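PDB 5HH7: origin of replication complex subunit 1B from Arabidopsis thaliana, which reads the unmodified histone H3 tail through its BAH-PHD cassette and, as part of the origin recognition complex, binds replication origins and regulates transcription. Local coordinates for residues Ser59-Ile63 against Phe74-Cys78; Glu46-Glu51 against Ala119-Arg123; Leu170-Leu174 against Gly207-Phe211. One frame throughout, in Å; residues are numbered along the deposited sequence.

Contact 1. Residues Ser59-Ile63 against Phe74-Cys78; sequences SDTNI and FHLKC. With ZN (zinc ion), chain C.
Asn62 swings CG anti to its backbone N (chi1 -177°), which carries the amide toward Leu76 and Lys77. Lys77 sets CG between its own N and carbonyl carbon (chi1 70°), and its chain crosses the Asn62 side chain at a slant, with Lys77 CG 3.3 Å from Asn62 OD1. Lys77 N gives Asn62 OD1 a nearly straight hydrogen bond (3.0 Å), approaching tilted from the plane of the amide carbonyl. One residue on, Ile63 O takes the N-H of Leu76 at 3.0 Å, almost head-on. The two bonds tie 59-63 to the start of the 3-10 turn 76-78.

Asp60 CG sits over one face of the His75 ring, offset toward the rim; Asp60 CB comes within 3.3 Å of His75 CE1. Asp60 OD1 faces Asn62 N as in an Asx turn, though the modelled bond is implausibly short, and Thr61 OG1 also donates to OD1. The other oxygen, OD2, stays 4.2 Å from Lys77 NZ, too far for a salt bridge. His75 ND1 binds zinc at 2.6 Å and Cys78 supplies SG. Cys53 and Cys56 complete this site of the PHD finger. Ile63 CB packs on Leu76 CD1 at 3.9 Å.

The contact sits at the end of the two-stranded antiparallel sheet, where 59-63 enters strand 64-66 and strand 73-75 runs out into the 3-10 turn. Phe74 pairs with Ile65 through the backbone, and Leu76 rests its side chain on Ile65.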
loop_
_atom_site.group_PDB
_atom_site.type_symbol
_atom_site.label_atom_id
_atom_site.label_comp_id
_atom_site.label_asym_id
_atom_site.label_seq_id
_atom_site.Cartn_x
_atom_site.Cartn_y
_atom_site.Cartn_z
ATOM N N SER A 59 18.718 -15.099 5.035
ATOM C CA SER A 59 17.572 -15.761 4.414
ATOM C C SER A 59 17.210 -17.035 5.173
ATOM O O SER A 59 18.086 -17.697 5.732
ATOM C CB SER A 59 17.878 -16.095 2.953
ATOM O OG SER A 59 16.854 -16.892 2.388
ATOM N N ASP A 60 15.921 -17.367 5.201
ATOM C CA ASP A 60 15.449 -18.523 5.958
ATOM C C ASP A 60 14.029 -18.942 5.589
ATOM O O ASP A 60 13.226 -18.132 5.120
ATOM C CB ASP A 60 15.515 -18.236 7.461
ATOM C CG ASP A 60 15.424 -19.492 8.305
ATOM O OD1 ASP A 60 14.561 -20.352 8.031
ATOM O OD2 ASP A 60 16.226 -19.628 9.249
ATOM N N THR A 61 13.733 -20.218 5.824
ATOM C CA THR A 61 12.395 -20.763 5.641
ATOM C C THR A 61 11.496 -20.465 6.838
ATOM O O THR A 61 10.274 -20.579 6.744
ATOM C CB THR A 61 12.441 -22.286 5.439
ATOM O OG1 THR A 61 13.377 -22.862 6.360
ATOM C CG2 THR A 61 12.871 -22.624 4.021
ATOM N N ASN A 62 12.100 -20.095 7.965
ATOM C CA ASN A 62 11.329 -19.780 9.164
ATOM C C ASN A 62 10.415 -18.588 8.922
ATOM O O ASN A 62 10.819 -17.607 8.300
ATOM C CB ASN A 62 12.245 -19.512 10.360
ATOM C CG ASN A 62 11.468 -19.256 11.643
ATOM O OD1 ASN A 62 11.423 -18.132 12.144
ATOM N ND2 ASN A 62 10.843 -20.302 12.174
ATOM N N ILE A 63 9.182 -18.690 9.411
ATOM C CA ILE A 63 8.180 -17.647 9.220
ATOM C C ILE A 63 8.659 -16.298 9.747
ATOM O O ILE A 63 9.235 -16.209 10.831
ATOM C CB ILE A 63 6.836 -18.029 9.885
ATOM C CG1 ILE A 63 6.270 -19.292 9.238
ATOM C CG2 ILE A 63 5.830 -16.891 9.777
ATOM C CD1 ILE A 63 6.122 -19.189 7.733
ATOM N N PHE A 74 10.806 -9.843 11.097
ATOM C CA PHE A 74 11.476 -10.604 12.147
ATOM C C PHE A 74 11.114 -12.083 12.067
ATOM O O PHE A 74 9.936 -12.437 12.074
ATOM C CB PHE A 74 11.091 -10.069 13.533
ATOM C CG PHE A 74 11.418 -8.616 13.742
ATOM C CD1 PHE A 74 12.622 -8.237 14.314
ATOM C CD2 PHE A 74 10.518 -7.628 13.373
ATOM C CE1 PHE A 74 12.923 -6.902 14.508
ATOM C CE2 PHE A 74 10.816 -6.293 13.559
ATOM C CZ PHE A 74 12.022 -5.929 14.126
ATOM N N HIS A 75 12.124 -12.945 11.989
ATOM C CA HIS A 75 11.896 -14.384 12.081
ATOM C C HIS A 75 11.351 -14.712 13.467
ATOM O O HIS A 75 11.820 -14.163 14.465
ATOM C CB HIS A 75 13.196 -15.161 11.843
ATOM C CG HIS A 75 13.628 -15.209 10.409
ATOM N ND1 HIS A 75 14.946 -15.094 10.026
ATOM C CD2 HIS A 75 12.919 -15.378 9.268
ATOM C CE1 HIS A 75 15.030 -15.171 8.710
ATOM N NE2 HIS A 75 13.814 -15.349 8.226
ATOM N N LEU A 76 10.360 -15.598 13.527
ATOM C CA LEU A 76 9.806 -16.044 14.802
ATOM C C LEU A 76 10.883 -16.668 15.682
ATOM O O LEU A 76 10.970 -16.385 16.878
ATOM C CB LEU A 76 8.687 -17.064 14.578
ATOM C CG LEU A 76 7.376 -16.590 13.950
ATOM C CD1 LEU A 76 6.455 -17.778 13.716
ATOM C CD2 LEU A 76 6.697 -15.550 14.831
ATOM N N LYS A 77 11.708 -17.513 15.072
ATOM C CA LYS A 77 12.734 -18.267 15.785
ATOM C C LYS A 77 13.853 -17.378 16.311
ATOM O O LYS A 77 14.714 -17.835 17.060
ATOM C CB LYS A 77 13.349 -19.309 14.855
ATOM C CG LYS A 77 14.202 -18.690 13.760
ATOM C CD LYS A 77 15.097 -19.718 13.100
ATOM C CE LYS A 77 16.174 -19.044 12.268
ATOM N NZ LYS A 77 17.044 -18.157 13.086
ATOM N N CYS A 78 13.851 -16.113 15.905
ATOM C CA CYS A 78 14.946 -15.214 16.245
ATOM C C CYS A 78 14.563 -14.195 17.309
ATOM O O CYS A 78 15.410 -13.438 17.789
ATOM C CB CYS A 78 15.472 -14.528 14.989
ATOM S SG CYS A 78 16.161 -15.700 13.806
HETATM ZN ZN ZN C . 16.272 -13.763 11.822
#

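Contact 2. Residues Glu46-Glu51 against Ala119-Arg123; sequences EDPEIE and ARTMR
Pro48 lays the CG corner of its ring over the methyl of Thr121, 4.1 Å from CG2, and the two side chains cross at about a right angle. Glu51 reaches the same methyl from farther along the loop, with CG 3.8 Å from Thr121 CG2. At the other end, Ala119 CB meets Glu46 CB. Asp47 touches Met122 with its carboxylate: OD1 is 3.4 Å from the methyl CE of Met122. The bend of Met122 at chi3 (-70°) helps bring CE there. The main polar partner of Asp47 OD1 is Arg190, through a salt bridge.

The charged link is between Glu51 and Arg123. Arg123 NH1 donates to Glu51 OE1 over 3.3 Å at 152°. The acceptor lies in the guanidinium plane, but NH1 comes from above the carboxylate plane, and the two planes are 43° apart. The bond is long, and it meets the carboxylate askew. Arg123 NH1 also bridges to Asp208, while Glu51 OE2 pairs with a basic side chain of the bound peptide. Thr121 OG1 lies over a face of the Arg123 guanidinium, toward its rim. Arg120 O is buried here without a partner.

Thr121 is a classic N-cap: its OG1 accepts from Glu124 N at the start of helix 122-127, and it also hydrogen-bonds Asp208. The site is a PHD-BAH junction. The loop 46-51, largely within the histone H3-binding region, rests on the helix start of the BAH domain and meets the peptide too.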
loop_
_atom_site.group_PDB
_atom_site.type_symbol
_atom_site.label_atom_id
_atom_site.label_comp_id
_atom_site.label_asym_id
_atom_site.label_seq_id
_atom_site.Cartn_x
_atom_site.Cartn_y
_atom_site.Cartn_z
ATOM N N GLU A 46 14.644 -0.654 -7.725
ATOM C CA GLU A 46 14.429 -2.043 -7.341
ATOM C C GLU A 46 13.084 -2.202 -6.640
ATOM O O GLU A 46 12.519 -1.231 -6.137
ATOM C CB GLU A 46 15.560 -2.527 -6.434
ATOM C CG GLU A 46 16.916 -1.927 -6.771
ATOM C CD GLU A 46 18.068 -2.839 -6.398
ATOM O OE1 GLU A 46 17.856 -4.068 -6.341
ATOM O OE2 GLU A 46 19.183 -2.327 -6.164
ATOM N N ASP A 47 12.578 -3.430 -6.610
ATOM C CA ASP A 47 11.282 -3.718 -6.008
ATOM C C ASP A 47 11.296 -5.112 -5.381
ATOM O O ASP A 47 10.651 -6.031 -5.887
ATOM C CB ASP A 47 10.184 -3.614 -7.072
ATOM C CG ASP A 47 8.791 -3.765 -6.497
ATOM O OD1 ASP A 47 7.856 -4.031 -7.280
ATOM O OD2 ASP A 47 8.632 -3.624 -5.266
ATOM N N PRO A 48 12.030 -5.267 -4.265
ATOM C CA PRO A 48 12.311 -6.578 -3.668
ATOM C C PRO A 48 11.066 -7.338 -3.213
ATOM O O PRO A 48 10.162 -6.766 -2.602
ATOM C CB PRO A 48 13.196 -6.232 -2.465
ATOM C CG PRO A 48 12.851 -4.825 -2.135
ATOM C CD PRO A 48 12.579 -4.167 -3.452
ATOM N N GLU A 49 11.040 -8.631 -3.528
ATOM C CA GLU A 49 9.953 -9.518 -3.137
ATOM C C GLU A 49 9.995 -9.806 -1.646
ATOM O O GLU A 49 8.956 -9.962 -1.003
ATOM C CB GLU A 49 10.063 -10.858 -3.880
ATOM C CG GLU A 49 9.535 -10.866 -5.301
ATOM C CD GLU A 49 9.126 -12.253 -5.762
ATOM O OE1 GLU A 49 7.922 -12.568 -5.700
ATOM O OE2 GLU A 49 10.007 -13.024 -6.193
ATOM N N ILE A 50 11.207 -9.893 -1.106
ATOM C CA ILE A 50 11.417 -10.409 0.239
ATOM C C ILE A 50 12.294 -9.481 1.076
ATOM O O ILE A 50 13.365 -9.058 0.638
ATOM C CB ILE A 50 12.074 -11.805 0.182
ATOM C CG1 ILE A 50 11.173 -12.784 -0.572
ATOM C CG2 ILE A 50 12.382 -12.322 1.580
ATOM C CD1 ILE A 50 11.768 -14.161 -0.713
ATOM N N GLU A 51 11.836 -9.179 2.289
ATOM C CA GLU A 51 12.573 -8.314 3.202
ATOM C C GLU A 51 13.484 -9.120 4.122
ATOM O O GLU A 51 13.223 -10.290 4.399
ATOM C CB GLU A 51 11.603 -7.477 4.039
ATOM C CG GLU A 51 10.751 -6.524 3.220
ATOM C CD GLU A 51 9.690 -5.830 4.051
ATOM O OE1 GLU A 51 10.050 -4.956 4.869
ATOM O OE2 GLU A 51 8.497 -6.162 3.886
ATOM N N ALA A 119 17.518 -2.357 -0.323
ATOM C CA ALA A 119 16.606 -1.493 -1.063
ATOM C C ALA A 119 15.240 -1.437 -0.389
ATOM O O ALA A 119 14.836 -2.376 0.297
ATOM C CB ALA A 119 16.470 -1.970 -2.500
ATOM N N ARG A 120 14.532 -0.331 -0.591
ATOM C CA ARG A 120 13.220 -0.142 0.017
ATOM C C ARG A 120 12.114 -0.763 -0.832
ATOM O O ARG A 120 12.157 -0.707 -2.061
ATOM C CB ARG A 120 12.937 1.348 0.220
ATOM C CG ARG A 120 13.932 2.063 1.116
ATOM C CD ARG A 120 13.495 3.495 1.374
ATOM N NE ARG A 120 13.477 4.294 0.151
ATOM C CZ ARG A 120 12.732 5.382 -0.019
ATOM N NH1 ARG A 120 11.931 5.796 0.953
ATOM N NH2 ARG A 120 12.781 6.051 -1.164
ATOM N N THR A 121 11.118 -1.349 -0.173
ATOM C CA THR A 121 9.967 -1.891 -0.884
ATOM C C THR A 121 9.085 -0.753 -1.384
ATOM O O THR A 121 9.216 0.390 -0.943
ATOM C CB THR A 121 9.124 -2.825 0.004
ATOM O OG1 THR A 121 8.473 -2.060 1.025
ATOM C CG2 THR A 121 10.000 -3.893 0.648
ATOM N N MET A 122 8.188 -1.075 -2.309
ATOM C CA MET A 122 7.267 -0.099 -2.875
ATOM C C MET A 122 6.335 0.453 -1.794
ATOM O O MET A 122 6.002 1.642 -1.785
ATOM C CB MET A 122 6.468 -0.757 -3.999
ATOM C CG MET A 122 5.817 0.200 -4.969
ATOM S SD MET A 122 5.580 -0.568 -6.585
ATOM C CE MET A 122 7.272 -0.678 -7.165
ATOM N N ARG A 123 5.915 -0.420 -0.882
ATOM C CA ARG A 123 5.089 -0.017 0.253
ATOM C C ARG A 123 5.842 0.952 1.162
ATOM O O ARG A 123 5.282 1.942 1.638
ATOM C CB ARG A 123 4.638 -1.249 1.042
ATOM C CG ARG A 123 4.268 -0.972 2.495
ATOM C CD ARG A 123 5.080 -1.871 3.412
ATOM N NE ARG A 123 6.079 -1.143 4.182
ATOM C CZ ARG A 123 7.206 -1.668 4.651
ATOM N NH1 ARG A 123 7.518 -2.942 4.431
ATOM N NH2 ARG A 123 8.035 -0.910 5.341
#

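Contact 3. Residues Leu170-Leu174 against Gly207-Phe211; sequences LKREL and GDDVF
This is a buried polar contact inside the BAH domain, where an arginine from a type I beta turn grips the loop that leads into strand 210-218. The turn runs from Leu170 to Glu173 and is closed by Glu173 N to Leu170 O. Arg172 leaves it with the chain extended from CG to NE and ends against Asp208 and Val210.

Arg172 NH2 donates to two carbonyls, Asp208 O at 2.8 Å and Val210 O at the same 2.8 Å. The first bond is fairly straight (163°). Asp208 O lies in the guanidinium plane, but Arg172 NH2 stands above the plane of that carbonyl. Arg172 NH1 makes a salt bridge to Asp208 OD1 at 2.9 Å, on the anti side but well out of the carboxylate plane. The guanidinium and carboxylate planes are 80° apart. In Asp208, chi1 -160° puts the carboxylate beside its own carbonyl carbon, so OD1 and O can face the same guanidinium. Several bonds thus fix the rotation of the guanidinium, and Glu66 of the PHD finger adds a salt bridge to NH1.

The loop is also a histone-binding element: Gly207 O and Asp208 N bond to the bound peptide. Nearer the backbone, Leu174 CD1 packs on Phe211 CB at 3.7 Å. The backbone of Arg172 meets the same aromatic residue: its O lies at the edge of the Phe211 ring, near its plane, 3.6 Å from Phe211 CD1.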
loop_
_atom_site.group_PDB
_atom_site.type_symbol
_atom_site.label_atom_id
_atom_site.label_comp_id
_atom_site.label_asym_id
_atom_site.label_seq_id
_atom_site.Cartn_x
_atom_site.Cartn_y
_atom_site.Cartn_z
ATOM N N LEU A 170 -3.486 3.583 11.910
ATOM C CA LEU A 170 -2.610 2.428 11.753
ATOM C C LEU A 170 -1.497 2.785 10.772
ATOM O O LEU A 170 -1.658 3.685 9.944
ATOM C CB LEU A 170 -3.386 1.202 11.262
ATOM C CG LEU A 170 -4.500 0.681 12.175
ATOM C CD1 LEU A 170 -4.891 -0.740 11.785
ATOM C CD2 LEU A 170 -4.100 0.750 13.641
ATOM N N LYS A 171 -0.370 2.087 10.867
ATOM C CA LYS A 171 0.775 2.382 10.008
ATOM C C LYS A 171 0.500 2.135 8.524
ATOM O O LYS A 171 1.071 2.801 7.662
ATOM C CB LYS A 171 2.012 1.605 10.468
ATOM C CG LYS A 171 2.610 2.127 11.766
ATOM C CD LYS A 171 3.119 3.551 11.592
ATOM C CE LYS A 171 3.742 4.076 12.878
ATOM N NZ LYS A 171 4.410 5.390 12.675
ATOM N N ARG A 172 -0.380 1.182 8.228
ATOM C CA ARG A 172 -0.724 0.887 6.839
ATOM C C ARG A 172 -1.995 1.599 6.376
ATOM O O ARG A 172 -2.614 1.199 5.386
ATOM C CB ARG A 172 -0.854 -0.625 6.627
ATOM C CG ARG A 172 0.479 -1.364 6.655
ATOM C CD ARG A 172 0.292 -2.868 6.515
ATOM N NE ARG A 172 1.557 -3.546 6.249
ATOM C CZ ARG A 172 2.085 -3.695 5.037
ATOM N NH1 ARG A 172 3.242 -4.330 4.888
ATOM N NH2 ARG A 172 1.455 -3.211 3.973
ATOM N N GLU A 173 -2.376 2.663 7.080
ATOM C CA GLU A 173 -3.628 3.355 6.772
ATOM C C GLU A 173 -3.469 4.474 5.744
ATOM O O GLU A 173 -2.530 5.265 5.810
ATOM C CB GLU A 173 -4.291 3.898 8.045
ATOM C CG GLU A 173 -5.662 4.530 7.789
ATOM C CD GLU A 173 -6.412 4.860 9.065
ATOM O OE1 GLU A 173 -5.802 4.796 10.154
ATOM O OE2 GLU A 173 -7.622 5.170 8.977
ATOM N N LEU A 174 -4.398 4.519 4.790
ATOM C CA LEU A 174 -4.447 5.573 3.784
ATOM C C LEU A 174 -5.804 6.261 3.845
ATOM O O LEU A 174 -6.784 5.669 4.300
ATOM C CB LEU A 174 -4.273 4.978 2.385
ATOM C CG LEU A 174 -3.020 4.137 2.136
ATOM C CD1 LEU A 174 -3.084 3.484 0.764
ATOM C CD2 LEU A 174 -1.768 5.000 2.277
ATOM N N GLY A 207 0.468 -10.160 2.366
ATOM C CA GLY A 207 1.688 -9.590 1.820
ATOM C C GLY A 207 1.924 -8.111 2.065
ATOM O O GLY A 207 1.179 -7.447 2.790
ATOM N N ASP A 208 2.971 -7.594 1.432
ATOM C CA ASP A 208 3.489 -6.262 1.732
ATOM C C ASP A 208 2.634 -5.122 1.181
ATOM O O ASP A 208 2.755 -3.980 1.619
ATOM C CB ASP A 208 4.910 -6.130 1.181
ATOM C CG ASP A 208 5.686 -5.013 1.836
ATOM O OD1 ASP A 208 5.500 -4.809 3.052
ATOM O OD2 ASP A 208 6.485 -4.349 1.142
ATOM N N ASP A 209 1.774 -5.431 0.219
ATOM C CA ASP A 209 1.070 -4.389 -0.514
ATOM C C ASP A 209 -0.382 -4.230 -0.077
ATOM O O ASP A 209 -1.245 -3.838 -0.865
ATOM C CB ASP A 209 1.183 -4.664 -2.013
ATOM C CG ASP A 209 2.629 -4.748 -2.469
ATOM O OD1 ASP A 209 3.369 -3.765 -2.259
ATOM O OD2 ASP A 209 3.042 -5.806 -2.991
ATOM N N VAL A 210 -0.636 -4.521 1.195
ATOM C CA VAL A 210 -1.977 -4.429 1.756
ATOM C C VAL A 210 -2.113 -3.185 2.625
ATOM O O VAL A 210 -1.303 -2.951 3.523
ATOM C CB VAL A 210 -2.313 -5.681 2.591
ATOM C CG1 VAL A 210 -3.651 -5.513 3.310
ATOM C CG2 VAL A 210 -2.326 -6.920 1.703
ATOM N N PHE A 211 -3.142 -2.389 2.356
ATOM C CA PHE A 211 -3.365 -1.164 3.112
ATOM C C PHE A 211 -4.795 -1.074 3.617
ATOM O O PHE A 211 -5.688 -1.758 3.119
ATOM C CB PHE A 211 -3.038 0.063 2.256
ATOM C CG PHE A 211 -1.646 0.051 1.709
ATOM C CD1 PHE A 211 -0.591 0.542 2.462
ATOM C CD2 PHE A 211 -1.386 -0.474 0.454
ATOM C CE1 PHE A 211 0.702 0.516 1.965
ATOM C CE2 PHE A 211 -0.096 -0.502 -0.049
ATOM C CZ PHE A 211 0.947 -0.007 0.708
#

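Contact 1 is nested within the chain loop that contact 2 closes, and their centres are about 18 Å apart with nearest atoms about 6 Å apart. Contact 1 holds two ligands of one PHD zinc site, His75 and Cys78. Contacts 2 and 3 touch directly, with centres about 14 Å apart. Asp208 of contact 3 joins them: its OD1 is 3.1 Å from Arg123 NH1 in a salt bridge, and its OD2 is 3.0 Å from Thr121 OG1. Segments 46-51 and 207-211 both bond to the bound H3 peptide, so the peptide contacts the PHD and BAH sides together. Contacts 1 and 3 stay about 11 Å apart at their nearest atoms.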